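Local structure of ANGPTL4 C-terminal chain (Homo sapiens, 6U1U) at residues G39-Q44 against F71-E76. The protein mediates inactivation of lipoprotein lipase, helping to regulate triglyceride clearance from blood, and is represented here by its C-terminal fibrinogen-like domain. Numbering follows the deposited sequence.
Sequences GWTVIQ and FWLGLE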
loop_
_atom_site.group_PDB
_atom_site.type_symbol
_atom_site.label_atom_id
_atom_site.label_comp_id
_atom_site.label_asym_id
_atom_site.label_seq_id
_atom_site.Cartn_x
_atom_site.Cartn_y
_atom_site.Cartn_z
ATOM N N GLY A 39 6.955 13.982 9.186
ATOM C CA GLY A 39 6.170 12.887 9.762
ATOM C C GLY A 39 5.514 12.092 8.650
ATOM O O GLY A 39 4.933 12.670 7.731
ATOM N N TRP A 40 5.591 10.763 8.758
ATOM C CA TRP A 40 5.001 9.837 7.793
ATOM C C TRP A 40 3.998 8.932 8.488
ATOM O O TRP A 40 4.251 8.458 9.595
ATOM C CB TRP A 40 6.070 8.930 7.180
ATOM C CG TRP A 40 7.034 9.672 6.361
ATOM C CD1 TRP A 40 8.140 10.397 6.826
ATOM C CD2 TRP A 40 7.062 9.772 4.928
ATOM N NE1 TRP A 40 8.829 10.941 5.745
ATOM C CE2 TRP A 40 8.194 10.572 4.582
ATOM C CE3 TRP A 40 6.260 9.253 3.901
ATOM C CZ2 TRP A 40 8.531 10.872 3.259
ATOM C CZ3 TRP A 40 6.608 9.576 2.556
ATOM C CH2 TRP A 40 7.748 10.354 2.270
ATOM N N THR A 41 2.851 8.694 7.855
ATOM C CA THR A 41 1.893 7.735 8.415
ATOM C C THR A 41 2.154 6.362 7.827
ATOM O O THR A 41 2.193 6.224 6.607
ATOM C CB THR A 41 0.476 8.145 8.060
ATOM O OG1 THR A 41 0.259 9.476 8.556
ATOM C CG2 THR A 41 -0.533 7.117 8.686
ATOM N N VAL A 42 2.314 5.351 8.672
ATOM C CA VAL A 42 2.543 4.004 8.147
ATOM C C VAL A 42 1.182 3.429 7.763
ATOM O O VAL A 42 0.288 3.347 8.607
ATOM C CB VAL A 42 3.219 3.103 9.190
ATOM C CG1 VAL A 42 3.376 1.673 8.606
ATOM C CG2 VAL A 42 4.579 3.704 9.625
ATOM N N ILE A 43 1.015 3.022 6.497
ATOM C CA ILE A 43 -0.279 2.498 6.071
ATOM C C ILE A 43 -0.278 0.994 5.880
ATOM O O ILE A 43 -1.368 0.404 5.741
ATOM C CB ILE A 43 -0.789 3.206 4.800
ATOM C CG1 ILE A 43 0.012 2.792 3.561
ATOM C CG2 ILE A 43 -0.733 4.714 5.024
ATOM C CD1 ILE A 43 -0.645 3.316 2.206
ATOM N N GLN A 44 0.883 0.356 5.903
ATOM C CA GLN A 44 0.958 -1.089 5.728
ATOM C C GLN A 44 2.302 -1.509 6.293
ATOM O O GLN A 44 3.299 -0.796 6.095
ATOM C CB GLN A 44 0.874 -1.461 4.246
ATOM C CG GLN A 44 0.783 -3.001 4.004
ATOM C CD GLN A 44 2.094 -3.642 3.520
ATOM O OE1 GLN A 44 3.176 -3.202 3.881
ATOM N NE2 GLN A 44 1.991 -4.715 2.710
ATOM N N PHE A 71 0.049 -4.968 9.739
ATOM C CA PHE A 71 -1.283 -4.389 9.648
ATOM C C PHE A 71 -1.486 -3.714 8.304
ATOM O O PHE A 71 -0.534 -3.412 7.562
ATOM C CB PHE A 71 -1.531 -3.371 10.782
ATOM C CG PHE A 71 -0.642 -2.116 10.693
ATOM C CD1 PHE A 71 -0.987 -1.057 9.863
ATOM C CD2 PHE A 71 0.516 -2.025 11.448
ATOM C CE1 PHE A 71 -0.191 0.071 9.758
ATOM C CE2 PHE A 71 1.316 -0.894 11.385
ATOM C CZ PHE A 71 0.992 0.140 10.538
ATOM N N TRP A 72 -2.758 -3.427 8.036
ATOM C CA TRP A 72 -3.213 -2.582 6.943
ATOM C C TRP A 72 -4.052 -1.479 7.585
ATOM O O TRP A 72 -5.019 -1.798 8.278
ATOM C CB TRP A 72 -4.060 -3.416 5.959
ATOM C CG TRP A 72 -4.696 -2.615 4.865
ATOM C CD1 TRP A 72 -6.015 -2.279 4.734
ATOM C CD2 TRP A 72 -4.022 -2.075 3.722
ATOM N NE1 TRP A 72 -6.190 -1.511 3.584
ATOM C CE2 TRP A 72 -4.984 -1.402 2.944
ATOM C CE3 TRP A 72 -2.678 -2.091 3.285
ATOM C CZ2 TRP A 72 -4.655 -0.760 1.729
ATOM C CZ3 TRP A 72 -2.347 -1.468 2.101
ATOM C CH2 TRP A 72 -3.335 -0.801 1.329
ATOM N N LEU A 73 -3.664 -0.200 7.413
ATOM C CA LEU A 73 -4.355 0.876 8.152
ATOM C C LEU A 73 -5.820 0.987 7.733
ATOM O O LEU A 73 -6.712 1.169 8.584
ATOM C CB LEU A 73 -3.644 2.208 7.934
ATOM C CG LEU A 73 -4.312 3.474 8.496
ATOM C CD1 LEU A 73 -4.488 3.298 10.032
ATOM C CD2 LEU A 73 -3.492 4.708 8.195
ATOM N N GLY A 74 -6.087 0.873 6.434
ATOM C CA GLY A 74 -7.499 0.960 5.962
ATOM C C GLY A 74 -7.615 2.109 4.975
ATOM O O GLY A 74 -7.205 3.231 5.229
ATOM N N LEU A 75 -8.216 1.813 3.814
ATOM C CA LEU A 75 -8.264 2.806 2.745
ATOM C C LEU A 75 -9.075 4.041 3.141
ATOM O O LEU A 75 -8.736 5.156 2.739
ATOM C CB LEU A 75 -8.843 2.157 1.489
ATOM C CG LEU A 75 -7.826 1.171 0.876
ATOM C CD1 LEU A 75 -8.569 0.252 -0.072
ATOM C CD2 LEU A 75 -6.702 1.921 0.153
ATOM N N GLU A 76 -10.179 3.865 3.880
ATOM C CA GLU A 76 -10.945 5.065 4.227
ATOM C C GLU A 76 -10.124 5.957 5.151
ATOM O O GLU A 76 -10.127 7.186 5.015
ATOM C CB GLU A 76 -12.288 4.681 4.851
ATOM C CG GLU A 76 -13.158 5.916 5.202
ATOM C CD GLU A 76 -13.527 6.830 4.012
ATOM O OE1 GLU A 76 -13.893 7.995 4.295
ATOM O OE2 GLU A 76 -13.452 6.433 2.813
HETATM O O HOH W 1 -3.838 1.157 4.444
#
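Gln44 and Trp72 meet as an antiparallel, non-hydrogen-bonded pair, their CA atoms 4.6 Å apart. CB of Gln44 lies 3.7 Å from CE3 of Trp72 and also touches CZ3. CG, anti to the backbone N (chi1 -173°), meets the same indole edge close to the ring plane. The chain then bends at chi2, and the amide stands nearly perpendicular to the indole. At the tip, OE1 is hydrogen-bonded to Thr209 and NE2 to Asn176.

Leu73 N donates an almost straight hydrogen bond to Ile43 O, 2.9 Å long, from above the carbonyl plane. A water donates to Ile43 O as well and accepts from Gly74 N; it sits over one face of the Trp72 indole, 3.1 Å above the plane. Trp72 NE1 is hydrogen-bonded to Tyr60 O. An alanine in place of Trp72 would probably open a gap beside Gln44 CB and CG and leave Tyr60 O without its indole N-H mate. Gln44 CA makes a CA-H...O contact with Phe71 O at 3.3 Å. The Phe71 ring brings CZ to 3.4 Å from Val42 CG1, and Val42 O lies at its edge. Leu73 CD2 reaches Thr41 CG2 at 3.8 Å.

In the antiparallel core sheet of the fibrinogen C-terminal domain, strand 38-46 pairs with strands 28-35, 71-72 and 208-215, with a classic beta bulge at Ile43 and Gln44 opposite Met211. Helix 75-82, with Gly74 at its N-cap, packs Val78 against Ile43 and Leu73.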